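Local coordinates for putative nucleoprotein (PDB 4EWC) that encapsidates the negative-strand RNA genome of infectious salmon anemia virus, forming the ribonucleoprotein that serves as template for transcription and replication, at residues R353-A358 against M372-T377; M319-I324 against S337-K342; S290-A295 against T452-A457. All coordinates share one frame; numbering follows the deposited sequence.

Contact 1 (R353-A358 against M372-T377)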
ATOM      1  N   ARG A 353     -29.235 -11.798   1.284  1.00 51.57           N
ATOM      2  CA  ARG A 353     -30.453 -12.154   2.014  1.00 52.76           C
ATOM      3  C   ARG A 353     -31.135 -13.387   1.411  1.00 55.31           C
ATOM      4  O   ARG A 353     -31.454 -14.328   2.134  1.00 52.72           O
ATOM      5  CB  ARG A 353     -31.430 -10.965   2.100  1.00 50.02           C
ATOM      6  CG  ARG A 353     -30.897  -9.815   2.931  1.00 50.12           C
ATOM      7  CD  ARG A 353     -31.950  -8.759   3.249  1.00 47.27           C
ATOM      8  NE  ARG A 353     -31.303  -7.501   3.614  1.00 46.37           N
ATOM      9  CZ  ARG A 353     -31.091  -6.493   2.773  1.00 49.63           C
ATOM     10  NH1 ARG A 353     -31.520  -6.573   1.520  1.00 49.02           N
ATOM     11  NH2 ARG A 353     -30.462  -5.397   3.190  1.00 50.22           N
ATOM     12  N   LEU A 354     -31.359 -13.369   0.097  1.00 52.33           N
ATOM     13  CA  LEU A 354     -31.901 -14.519  -0.617  1.00 54.45           C
ATOM     14  C   LEU A 354     -30.992 -15.711  -0.430  1.00 55.73           C
ATOM     15  O   LEU A 354     -31.434 -16.796  -0.062  1.00 52.64           O
ATOM     16  CB  LEU A 354     -32.035 -14.227  -2.120  1.00 54.38           C
ATOM     17  CG  LEU A 354     -32.970 -13.054  -2.400  1.00 55.07           C
ATOM     18  CD1 LEU A 354     -33.060 -12.814  -3.895  1.00 53.62           C
ATOM     19  CD2 LEU A 354     -34.339 -13.316  -1.780  1.00 40.85           C
ATOM     20  N   LEU A 355     -29.711 -15.488  -0.694  1.00 56.69           N
ATOM     21  CA  LEU A 355     -28.692 -16.530  -0.584  1.00 54.02           C
ATOM     22  C   LEU A 355     -28.750 -17.190   0.797  1.00 53.35           C
ATOM     23  O   LEU A 355     -28.801 -18.417   0.910  1.00 49.87           O
ATOM     24  CB  LEU A 355     -27.319 -15.921  -0.871  1.00 50.53           C
ATOM     25  CG  LEU A 355     -26.224 -16.694  -1.590  1.00 55.83           C
ATOM     26  CD1 LEU A 355     -26.731 -17.534  -2.745  1.00 58.89           C
ATOM     27  CD2 LEU A 355     -25.171 -15.704  -2.087  1.00 58.21           C
ATOM     28  N   THR A 356     -28.764 -16.363   1.837  1.00 50.15           N
ATOM     29  CA  THR A 356     -28.978 -16.829   3.207  1.00 53.64           C
ATOM     30  C   THR A 356     -30.255 -17.681   3.381  1.00 55.05           C
ATOM     31  O   THR A 356     -30.230 -18.743   4.000  1.00 57.19           O
ATOM     32  CB  THR A 356     -29.028 -15.636   4.201  1.00 55.23           C
ATOM     33  OG1 THR A 356     -27.766 -14.958   4.215  1.00 54.16           O
ATOM     34  CG2 THR A 356     -29.380 -16.108   5.614  1.00 52.37           C
ATOM     35  N   SER A 357     -31.376 -17.208   2.849  1.00 53.62           N
ATOM     36  CA  SER A 357     -32.635 -17.939   2.986  1.00 52.73           C
ATOM     37  C   SER A 357     -32.600 -19.232   2.190  1.00 55.58           C
ATOM     38  O   SER A 357     -33.242 -20.211   2.554  1.00 59.55           O
ATOM     39  CB  SER A 357     -33.813 -17.094   2.535  1.00 46.84           C
ATOM     40  OG  SER A 357     -34.080 -16.051   3.451  1.00 51.88           O
ATOM     41  N   ALA A 358     -31.846 -19.216   1.099  1.00 53.71           N
ATOM     42  CA  ALA A 358     -31.672 -20.383   0.264  1.00 48.81           C
ATOM     43  C   ALA A 358     -31.066 -21.584   1.007  1.00 56.24           C
ATOM     44  O   ALA A 358     -31.229 -22.727   0.585  1.00 64.51           O
ATOM     45  CB  ALA A 358     -30.850 -20.029  -0.961  1.00 48.52           C
HETATM   46  N   MSE A 372     -23.560 -22.246   0.902  1.00 58.19           N
HETATM   47  CA  MSE A 372     -22.825 -21.722   2.045  1.00 56.94           C
HETATM   48  C   MSE A 372     -21.552 -21.017   1.589  1.00 57.73           C
HETATM   49  O   MSE A 372     -21.270 -19.906   2.011  1.00 59.75           O
HETATM   50  CB  MSE A 372     -22.496 -22.849   3.016  1.00 55.84           C
HETATM   51  CG  MSE A 372     -21.560 -22.454   4.123  1.00 59.03           C
HETATM   52 SE   MSE A 372     -22.423 -21.233   5.390  0.69 59.88          SE
HETATM   53  CE  MSE A 372     -23.585 -22.540   6.305  1.00 58.04           C
ATOM     54  N   ASP A 373     -20.801 -21.668   0.715  1.00 54.99           N
ATOM     55  CA  ASP A 373     -19.574 -21.105   0.190  1.00 59.35           C
ATOM     56  C   ASP A 373     -19.816 -19.821  -0.567  1.00 59.26           C
ATOM     57  O   ASP A 373     -19.083 -18.843  -0.377  1.00 61.30           O
ATOM     58  CB  ASP A 373     -18.872 -22.096  -0.744  1.00 61.10           C
ATOM     59  CG  ASP A 373     -18.143 -23.188   0.014  1.00 66.02           C
ATOM     60  OD1 ASP A 373     -18.040 -23.061   1.258  1.00 67.26           O
ATOM     61  OD2 ASP A 373     -17.699 -24.165  -0.625  1.00 67.76           O
ATOM     62  N   THR A 374     -20.822 -19.836  -1.433  1.00 51.52           N
ATOM     63  CA  THR A 374     -21.212 -18.644  -2.161  1.00 55.53           C
ATOM     64  C   THR A 374     -21.487 -17.517  -1.164  1.00 52.96           C
ATOM     65  O   THR A 374     -20.994 -16.411  -1.330  1.00 52.43           O
ATOM     66  CB  THR A 374     -22.505 -18.875  -2.982  1.00 59.31           C
ATOM     67  OG1 THR A 374     -22.386 -20.079  -3.745  1.00 55.02           O
ATOM     68  CG2 THR A 374     -22.777 -17.695  -3.903  1.00 52.29           C
ATOM     69  N   LEU A 375     -22.260 -17.822  -0.123  1.00 51.26           N
ATOM     70  CA  LEU A 375     -22.607 -16.849   0.906  1.00 53.11           C
ATOM     71  C   LEU A 375     -21.371 -16.271   1.613  1.00 51.41           C
ATOM     72  O   LEU A 375     -21.213 -15.054   1.728  1.00 45.40           O
ATOM     73  CB  LEU A 375     -23.563 -17.452   1.935  1.00 53.18           C
ATOM     74  CG  LEU A 375     -23.914 -16.453   3.052  1.00 51.25           C
ATOM     75  CD1 LEU A 375     -24.679 -15.255   2.497  1.00 51.42           C
ATOM     76  CD2 LEU A 375     -24.677 -17.092   4.195  1.00 48.59           C
ATOM     77  N   CYS A 376     -20.502 -17.160   2.070  1.00 50.30           N
ATOM     78  CA  CYS A 376     -19.234 -16.778   2.655  1.00 51.83           C
ATOM     79  C   CYS A 376     -18.448 -15.857   1.745  1.00 51.55           C
ATOM     80  O   CYS A 376     -17.959 -14.808   2.199  1.00 51.67           O
ATOM     81  CB  CYS A 376     -18.404 -18.021   2.980  1.00 52.26           C
ATOM     82  SG  CYS A 376     -19.103 -19.005   4.285  1.00 54.41           S
ATOM     83  N   THR A 377     -18.325 -16.245   0.473  1.00 48.19           N
ATOM     84  CA  THR A 377     -17.579 -15.445  -0.497  1.00 49.10           C
ATOM     85  C   THR A 377     -18.213 -14.066  -0.652  1.00 50.42           C
ATOM     86  O   THR A 377     -17.505 -13.063  -0.732  1.00 49.44           O
ATOM     87  CB  THR A 377     -17.522 -16.112  -1.874  1.00 49.53           C
ATOM     88  OG1 THR A 377     -16.803 -17.345  -1.770  1.00 52.54           O
ATOM     89  CG2 THR A 377     -16.827 -15.209  -2.877  1.00 46.54           C
TER
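Leu355 reaches across to the methyl of Thr374, its CD2 lying 3.6 Å from Thr374 CG2 and its CD1 lying a little farther from the same methyl, at 4.1 Å. Both branch tips of Leu355 approach this one methyl from the same side, and the two side chains meet at about a right angle. The threonine is turned to suit: with chi1 at -49°, CG2 stands anti to the backbone N and faces the leucine, while OG1 is directed back along its own helix and hydrogen-bonds to Arg370 O, one turn earlier. Leu355 CD2 also comes to 4.1 Å from Leu375 N, so the branch lies against the backbone where Thr374 passes into Leu375. The pair belongs to two antiparallel helices, 350-358 and 369-381, of the nucleoprotein's helical bundle; the segment axes approach to 9.5 Å at 151°, nearest at Leu355 and Leu375, whose CA atoms are 6.3 Å apart. Between these two leucines the side chains meet through Leu355 CB and Leu375 CD1, at 4.3 Å. Leu375 sends its CG away from the backbone N (chi1 178°) and so carries both methyls toward Thr356, whose OG1 lies 3.5 Å from Leu375 CD1 and 3.8 Å from Leu375 CD2. That oxygen is not stranded by its apolar neighbour, because it hydrogen-bonds within its own helix to Gln352 O. No hydrogen bond spans the two segments. Helix 550-564 covers one flank, with Ile556 touching both Leu355 and Thr374, while Leu318 of helix 315-326 packs on Leu375. Leu537 of the second subunit rests against Thr374 and Thr377, so the second subunit reaches this helix pair on the 369-381 side.

Contact 2 (M319-I324 against S337-K342)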
HETATM    1  N   MSE A 319     -20.831 -21.071  11.120  1.00 59.98           N
HETATM    2  CA  MSE A 319     -20.231 -22.301  11.602  1.00 58.88           C
HETATM    3  C   MSE A 319     -21.261 -23.013  12.455  1.00 60.24           C
HETATM    4  O   MSE A 319     -21.355 -24.241  12.452  1.00 60.91           O
HETATM    5  CB  MSE A 319     -19.004 -21.992  12.450  1.00 58.81           C
HETATM    6  CG  MSE A 319     -17.764 -21.621  11.685  1.00 59.72           C
HETATM    7 SE   MSE A 319     -16.454 -20.950  12.976  0.70 63.59          SE
HETATM    8  CE  MSE A 319     -16.729 -22.327  14.329  1.00 68.19           C
ATOM      9  N   GLY A 320     -22.023 -22.224  13.200  1.00 56.07           N
ATOM     10  CA  GLY A 320     -23.101 -22.763  14.003  1.00 63.04           C
ATOM     11  C   GLY A 320     -24.135 -23.448  13.116  1.00 66.37           C
ATOM     12  O   GLY A 320     -24.669 -24.502  13.468  1.00 66.28           O
HETATM   13  N   MSE A 321     -24.400 -22.840  11.959  1.00 63.10           N
HETATM   14  CA  MSE A 321     -25.372 -23.346  11.002  1.00 62.32           C
HETATM   15  C   MSE A 321     -24.892 -24.622  10.321  1.00 66.46           C
HETATM   16  O   MSE A 321     -25.692 -25.511  10.039  1.00 67.69           O
HETATM   17  CB  MSE A 321     -25.712 -22.292   9.945  1.00 56.24           C
HETATM   18  CG  MSE A 321     -26.762 -21.296  10.372  1.00 58.78           C
HETATM   19 SE   MSE A 321     -27.119 -19.877   9.058  0.65 55.58          SE
HETATM   20  CE  MSE A 321     -27.912 -21.014   7.663  1.00 66.12           C
ATOM     21  N   LYS A 322     -23.595 -24.710  10.047  1.00 63.58           N
ATOM     22  CA  LYS A 322     -23.028 -25.882   9.374  1.00 67.86           C
ATOM     23  C   LYS A 322     -22.977 -27.063  10.337  1.00 74.11           C
ATOM     24  O   LYS A 322     -23.262 -28.204   9.961  1.00 75.29           O
ATOM     25  CB  LYS A 322     -21.627 -25.556   8.828  1.00 61.54           C
ATOM     26  CG  LYS A 322     -20.880 -26.710   8.201  1.00 59.93           C
ATOM     27  CD  LYS A 322     -19.456 -26.302   7.834  1.00 57.50           C
ATOM     28  CE  LYS A 322     -18.770 -27.373   7.016  1.00 57.52           C
ATOM     29  NZ  LYS A 322     -17.407 -26.967   6.571  1.00 66.27           N
ATOM     30  N   ARG A 323     -22.618 -26.767  11.586  1.00 74.59           N
ATOM     31  CA  ARG A 323     -22.441 -27.788  12.614  1.00 75.04           C
ATOM     32  C   ARG A 323     -23.764 -28.459  12.921  1.00 78.54           C
ATOM     33  O   ARG A 323     -23.854 -29.679  13.037  1.00 81.73           O
ATOM     34  CB  ARG A 323     -21.892 -27.151  13.881  1.00 75.76           C
ATOM     35  CG  ARG A 323     -21.784 -28.091  15.057  1.00 76.75           C
ATOM     36  CD  ARG A 323     -21.365 -27.332  16.314  1.00 89.71           C
ATOM     37  NE  ARG A 323     -20.252 -26.415  16.066  1.00 90.32           N
ATOM     38  CZ  ARG A 323     -18.967 -26.776  16.008  1.00 96.03           C
ATOM     39  NH1 ARG A 323     -18.616 -28.048  16.172  1.00 90.05           N
ATOM     40  NH2 ARG A 323     -18.028 -25.863  15.778  1.00 86.84           N
ATOM     41  N   ILE A 324     -24.793 -27.635  13.051  1.00 77.46           N
ATOM     42  CA  ILE A 324     -26.150 -28.110  13.254  1.00 78.81           C
ATOM     43  C   ILE A 324     -26.744 -28.721  11.974  1.00 82.45           C
ATOM     44  O   ILE A 324     -27.762 -29.409  12.023  1.00 82.39           O
ATOM     45  CB  ILE A 324     -27.045 -26.961  13.740  1.00 79.65           C
ATOM     46  CG1 ILE A 324     -28.260 -27.506  14.489  1.00 90.01           C
ATOM     47  CG2 ILE A 324     -27.449 -26.070  12.574  1.00 78.26           C
ATOM     48  CD1 ILE A 324     -28.950 -26.482  15.366  1.00 86.59           C
ATOM     49  N   SER A 337     -33.279 -22.114  12.147  1.00 69.82           N
ATOM     50  CA  SER A 337     -34.115 -20.978  11.758  1.00 72.76           C
ATOM     51  C   SER A 337     -33.782 -19.696  12.538  1.00 69.27           C
ATOM     52  O   SER A 337     -33.961 -18.586  12.038  1.00 62.77           O
ATOM     53  CB  SER A 337     -35.596 -21.317  11.943  1.00 64.92           C
ATOM     54  OG  SER A 337     -35.950 -22.450  11.182  1.00 68.57           O
ATOM     55  N   ILE A 338     -33.313 -19.859  13.768  1.00 65.51           N
ATOM     56  CA  ILE A 338     -32.999 -18.716  14.604  1.00 70.80           C
ATOM     57  C   ILE A 338     -31.713 -18.067  14.144  1.00 69.74           C
ATOM     58  O   ILE A 338     -31.597 -16.837  14.116  1.00 69.11           O
ATOM     59  CB  ILE A 338     -32.806 -19.138  16.052  1.00 72.60           C
ATOM     60  CG1 ILE A 338     -34.090 -19.766  16.581  1.00 71.79           C
ATOM     61  CG2 ILE A 338     -32.372 -17.944  16.900  1.00 73.78           C
ATOM     62  CD1 ILE A 338     -33.945 -20.333  17.966  1.00 74.71           C
ATOM     63  N   ILE A 339     -30.748 -18.909  13.795  1.00 64.44           N
ATOM     64  CA  ILE A 339     -29.462 -18.434  13.367  1.00 61.25           C
ATOM     65  C   ILE A 339     -29.618 -17.857  11.982  1.00 61.86           C
ATOM     66  O   ILE A 339     -29.025 -16.821  11.658  1.00 61.88           O
ATOM     67  CB  ILE A 339     -28.414 -19.554  13.344  1.00 62.64           C
ATOM     68  CG1 ILE A 339     -28.338 -20.263  14.696  1.00 62.89           C
ATOM     69  CG2 ILE A 339     -27.046 -18.994  12.984  1.00 59.91           C
ATOM     70  CD1 ILE A 339     -27.139 -21.208  14.815  1.00 60.34           C
ATOM     71  N   GLN A 340     -30.439 -18.516  11.173  1.00 58.67           N
ATOM     72  CA  GLN A 340     -30.677 -18.076   9.804  1.00 56.65           C
ATOM     73  C   GLN A 340     -31.256 -16.673   9.775  1.00 60.76           C
ATOM     74  O   GLN A 340     -30.865 -15.839   8.955  1.00 61.40           O
ATOM     75  CB  GLN A 340     -31.649 -19.011   9.113  1.00 59.41           C
ATOM     76  CG  GLN A 340     -31.526 -18.935   7.610  1.00 64.12           C
ATOM     77  CD  GLN A 340     -32.444 -19.891   6.894  1.00 60.48           C
ATOM     78  OE1 GLN A 340     -33.390 -20.421   7.479  1.00 59.22           O
ATOM     79  NE2 GLN A 340     -32.168 -20.120   5.615  1.00 58.72           N
ATOM     80  N   LYS A 341     -32.201 -16.434  10.677  1.00 59.66           N
ATOM     81  CA  LYS A 341     -32.863 -15.156  10.797  1.00 59.77           C
ATOM     82  C   LYS A 341     -31.853 -14.088  11.210  1.00 58.24           C
ATOM     83  O   LYS A 341     -31.878 -12.968  10.716  1.00 56.67           O
ATOM     84  CB  LYS A 341     -33.997 -15.264  11.825  1.00 66.86           C
ATOM     85  CG  LYS A 341     -34.525 -13.923  12.369  1.00 72.67           C
ATOM     86  CD  LYS A 341     -35.231 -14.099  13.712  1.00 77.39           C
ATOM     87  CE  LYS A 341     -34.360 -14.875  14.727  1.00 80.16           C
ATOM     88  NZ  LYS A 341     -33.112 -14.171  15.124  1.00 74.14           N
ATOM     89  N   LYS A 342     -30.954 -14.444  12.116  1.00 59.67           N
ATOM     90  CA  LYS A 342     -29.921 -13.512  12.539  1.00 61.41           C
ATOM     91  C   LYS A 342     -28.998 -13.174  11.383  1.00 57.30           C
ATOM     92  O   LYS A 342     -28.704 -11.993  11.151  1.00 53.48           O
ATOM     93  CB  LYS A 342     -29.123 -14.068  13.710  1.00 59.01           C
ATOM     94  CG  LYS A 342     -29.887 -14.046  14.996  1.00 60.03           C
ATOM     95  CD  LYS A 342     -29.110 -14.729  16.086  1.00 70.27           C
ATOM     96  CE  LYS A 342     -29.921 -14.811  17.360  1.00 67.90           C
ATOM     97  NZ  LYS A 342     -29.131 -15.473  18.432  1.00 72.38           N
TER
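Met321, a selenomethionine, and Ile339 run past one another in opposite directions, flank to flank, and this overlap carries most of the contact. The nearest atoms are Met321 CG and Ile339 CG2, 3.5 Å apart, with Ile339 CB behind at 3.8 Å from the same CG. Ile339 presents CG2 because that branch stands anti to its backbone N (chi1 -54°); the longer arm, through CG1, extends the other way and brings Ile339 CD1 to 4.1 Å from Gly320 C. At that glycine the end of the isoleucine meets backbone rather than a side chain. Farther out, Met321 changes direction: its chain is extended to SE, then bends at chi3 (67°). The selenium sits over the backbone of the other helix, 4.1 Å from Gln340 CA, and the terminal CE turns to Gln340 CG at 4.2 Å, the methionine crossing the glutamine at about a right angle. Only the aliphatic part of Gln340 is used in this meeting; its NE2 is hydrogen-bonded to Thr356 O on helix 350-358. Phe336 and Val343, one on each side of Ile339 along helix 334-346, also touch Met321, and Leu359 adds a loop contact, giving the side chain further apolar neighbours. The segment axes approach to 9.8 Å at 153°; no hydrogen bond crosses between the two segments. This is the apolar packing of an antiparallel helical hairpin, here helices 315-326 and 334-346 within the helical bundle of the nucleoprotein.

Contact 3 (S290-A295 against T452-A457)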
ATOM      1  N   SER A 290      -9.569 -18.429   3.775  1.00 48.08           N
ATOM      2  CA  SER A 290      -9.848 -17.062   3.334  1.00 48.54           C
ATOM      3  C   SER A 290     -11.003 -16.404   4.109  1.00 46.99           C
ATOM      4  O   SER A 290     -11.058 -15.185   4.237  1.00 48.47           O
ATOM      5  CB  SER A 290     -10.148 -17.012   1.833  1.00 49.07           C
ATOM      6  OG  SER A 290      -9.069 -17.512   1.065  1.00 52.69           O
ATOM      7  N   TYR A 291     -11.907 -17.228   4.630  1.00 44.75           N
ATOM      8  CA  TYR A 291     -13.036 -16.773   5.422  1.00 45.14           C
ATOM      9  C   TYR A 291     -12.669 -16.392   6.845  1.00 48.17           C
ATOM     10  O   TYR A 291     -13.551 -16.140   7.669  1.00 48.91           O
ATOM     11  CB  TYR A 291     -14.114 -17.860   5.475  1.00 49.37           C
ATOM     12  CG  TYR A 291     -14.612 -18.245   4.114  1.00 47.45           C
ATOM     13  CD1 TYR A 291     -14.863 -17.270   3.155  1.00 43.85           C
ATOM     14  CD2 TYR A 291     -14.799 -19.579   3.774  1.00 49.78           C
ATOM     15  CE1 TYR A 291     -15.293 -17.606   1.913  1.00 50.08           C
ATOM     16  CE2 TYR A 291     -15.230 -19.933   2.516  1.00 49.34           C
ATOM     17  CZ  TYR A 291     -15.476 -18.944   1.588  1.00 52.72           C
ATOM     18  OH  TYR A 291     -15.914 -19.288   0.335  1.00 50.80           O
ATOM     19  N   THR A 292     -11.376 -16.366   7.149  1.00 50.45           N
ATOM     20  CA  THR A 292     -10.926 -16.010   8.497  1.00 46.49           C
ATOM     21  C   THR A 292     -11.301 -14.568   8.796  1.00 44.18           C
ATOM     22  O   THR A 292     -11.673 -14.242   9.915  1.00 45.23           O
ATOM     23  CB  THR A 292      -9.421 -16.211   8.670  1.00 51.07           C
ATOM     24  OG1 THR A 292      -9.091 -17.571   8.356  1.00 55.78           O
ATOM     25  CG2 THR A 292      -8.986 -15.909  10.119  1.00 45.60           C
ATOM     26  N   THR A 293     -11.252 -13.718   7.774  1.00 48.79           N
ATOM     27  CA  THR A 293     -11.617 -12.313   7.937  1.00 44.19           C
ATOM     28  C   THR A 293     -13.054 -12.122   8.428  1.00 41.83           C
ATOM     29  O   THR A 293     -13.410 -11.056   8.913  1.00 48.34           O
ATOM     30  CB  THR A 293     -11.358 -11.477   6.654  1.00 47.88           C
ATOM     31  OG1 THR A 293     -12.267 -11.860   5.616  1.00 47.71           O
ATOM     32  CG2 THR A 293      -9.908 -11.663   6.172  1.00 48.29           C
ATOM     33  N   LEU A 294     -13.863 -13.169   8.343  1.00 42.58           N
ATOM     34  CA  LEU A 294     -15.222 -13.121   8.852  1.00 40.71           C
ATOM     35  C   LEU A 294     -15.327 -13.553  10.311  1.00 42.01           C
ATOM     36  O   LEU A 294     -16.437 -13.683  10.842  1.00 41.01           O
ATOM     37  CB  LEU A 294     -16.145 -13.994   8.005  1.00 42.84           C
ATOM     38  CG  LEU A 294     -16.111 -13.687   6.508  1.00 44.95           C
ATOM     39  CD1 LEU A 294     -16.962 -14.703   5.759  1.00 40.79           C
ATOM     40  CD2 LEU A 294     -16.534 -12.250   6.227  1.00 38.60           C
ATOM     41  N   ALA A 295     -14.182 -13.755  10.963  1.00 41.77           N
ATOM     42  CA  ALA A 295     -14.182 -14.242  12.336  1.00 41.87           C
ATOM     43  C   ALA A 295     -13.716 -13.207  13.365  1.00 44.65           C
ATOM     44  O   ALA A 295     -13.279 -13.590  14.451  1.00 47.27           O
ATOM     45  CB  ALA A 295     -13.349 -15.496  12.447  1.00 38.94           C
ATOM     46  N   THR A 452     -10.290  -4.209  14.825  1.00 41.05           N
ATOM     47  CA  THR A 452     -10.293  -5.349  13.902  1.00 44.02           C
ATOM     48  C   THR A 452      -8.928  -5.680  13.331  1.00 44.17           C
ATOM     49  O   THR A 452      -8.227  -4.810  12.826  1.00 49.45           O
ATOM     50  CB  THR A 452     -11.307  -5.170  12.732  1.00 43.92           C
ATOM     51  OG1 THR A 452     -11.357  -6.380  11.962  1.00 42.50           O
ATOM     52  CG2 THR A 452     -10.955  -3.951  11.832  1.00 36.12           C
ATOM     53  N   ALA A 453      -8.548  -6.950  13.392  1.00 43.95           N
ATOM     54  CA  ALA A 453      -7.285  -7.367  12.768  1.00 42.04           C
ATOM     55  C   ALA A 453      -7.383  -7.409  11.244  1.00 41.82           C
ATOM     56  O   ALA A 453      -6.382  -7.594  10.569  1.00 40.31           O
ATOM     57  CB  ALA A 453      -6.811  -8.720  13.316  1.00 38.49           C
ATOM     58  N   PHE A 454      -8.578  -7.229  10.700  1.00 41.12           N
ATOM     59  CA  PHE A 454      -8.771  -7.473   9.279  1.00 38.78           C
ATOM     60  C   PHE A 454      -8.911  -6.208   8.474  1.00 38.85           C
ATOM     61  O   PHE A 454      -9.369  -6.236   7.328  1.00 37.16           O
ATOM     62  CB  PHE A 454      -9.953  -8.425   9.067  1.00 37.00           C
ATOM     63  CG  PHE A 454      -9.830  -9.676   9.871  1.00 42.06           C
ATOM     64  CD1 PHE A 454      -8.764 -10.537   9.656  1.00 39.83           C
ATOM     65  CD2 PHE A 454     -10.716  -9.960  10.892  1.00 40.65           C
ATOM     66  CE1 PHE A 454      -8.613 -11.664  10.409  1.00 39.17           C
ATOM     67  CE2 PHE A 454     -10.557 -11.105  11.658  1.00 42.16           C
ATOM     68  CZ  PHE A 454      -9.504 -11.955  11.409  1.00 38.92           C
ATOM     69  N   CYS A 455      -8.491  -5.100   9.083  1.00 42.40           N
ATOM     70  CA  CYS A 455      -8.606  -3.782   8.460  1.00 41.31           C
ATOM     71  C   CYS A 455      -7.539  -3.633   7.401  1.00 41.78           C
ATOM     72  O   CYS A 455      -6.494  -4.253   7.485  1.00 44.48           O
ATOM     73  CB  CYS A 455      -8.431  -2.679   9.491  1.00 44.40           C
ATOM     74  SG  CYS A 455      -8.504  -0.997   8.816  1.00 43.78           S
ATOM     75  N   SER A 456      -7.813  -2.810   6.407  1.00 40.48           N
ATOM     76  CA  SER A 456      -6.825  -2.448   5.408  1.00 45.53           C
ATOM     77  C   SER A 456      -5.501  -2.030   6.053  1.00 46.63           C
ATOM     78  O   SER A 456      -5.485  -1.284   7.046  1.00 45.18           O
ATOM     79  CB  SER A 456      -7.363  -1.295   4.543  1.00 45.70           C
ATOM     80  OG  SER A 456      -6.309  -0.600   3.898  1.00 51.04           O
ATOM     81  N   ALA A 457      -4.398  -2.525   5.498  1.00 44.31           N
ATOM     82  CA  ALA A 457      -3.070  -2.147   5.974  1.00 44.16           C
ATOM     83  C   ALA A 457      -2.787  -0.665   5.741  1.00 41.93           C
ATOM     84  O   ALA A 457      -2.184  -0.015   6.592  1.00 43.72           O
ATOM     85  CB  ALA A 457      -1.994  -3.001   5.309  1.00 43.84           C
TER
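Phe454 and Thr293 make the central interaction, a CH-pi contact in which Thr293 CA sits 3.7 Å from the ring centroid and only 8° off the ring normal. The phenyl group thus lies flat against the backbone of the 3-10 turn 290-294. Van der Waals packing extends this meeting: Thr293 CG2 touches Phe454 CD1 at 3.8 Å, and Thr292 CG2 stands 4.2 Å from Phe454 CZ. Two carbonyl oxygens lie over the same face, toward its rim: Thr293 O at 3.5 Å from Phe454 CD2 and Thr292 O at 3.5 Å from Phe454 CZ. Hydrogen bonds act within the partners instead of between them. Phe454 N donates to Thr452 OG1 (3.2 Å, N-H...O angle 163°), an ST turn overlapping the type I beta turn from Thr452 to Cys455, which holds the base of the phenylalanine. On the other side, Ala295 N bonds to Thr292 O, tightening the turn beneath the ring. The hydroxyl of Thr293 is used elsewhere, hydrogen-bonded to Asn517 of the second subunit, whose Trp514 packs on both threonines. Phe454 and Ser456 also bond to the second subunit through their backbones, which places the contact at the subunit interface. Within the chain, helix 279-284 meets Thr292 through Val279 and Met282, Leu380 of helix 369-381 touches Thr293, Gln273 of helix 272-275 lies beside Phe454, and Ser456 is the N-cap of helix 457-463.

Overall arrangement
From the N terminus, the chain first passes 290-295, whose partner 452-457 does not come until 157 residues later, so contact 3 closes the longest loop. Contacts 2 and 1 both fall within that loop and lie in series: contact 2 shuts the short connection between helices 315-326 and 334-346, then contact 1 pairs helices 350-358 and 369-381. Their centres are about 12 Å apart, and Met372 CE packs on Met321 CB. Contact 1 meets contact 3 where Tyr291 packs against Cys376 and its OH probably hydrogen-bonds to Thr377 OG1. Contacts 1 and 2 stay within the helical bundle; contact 3 joins it to the C-terminal region, and contacts 1 and 3 both touch the second subunit.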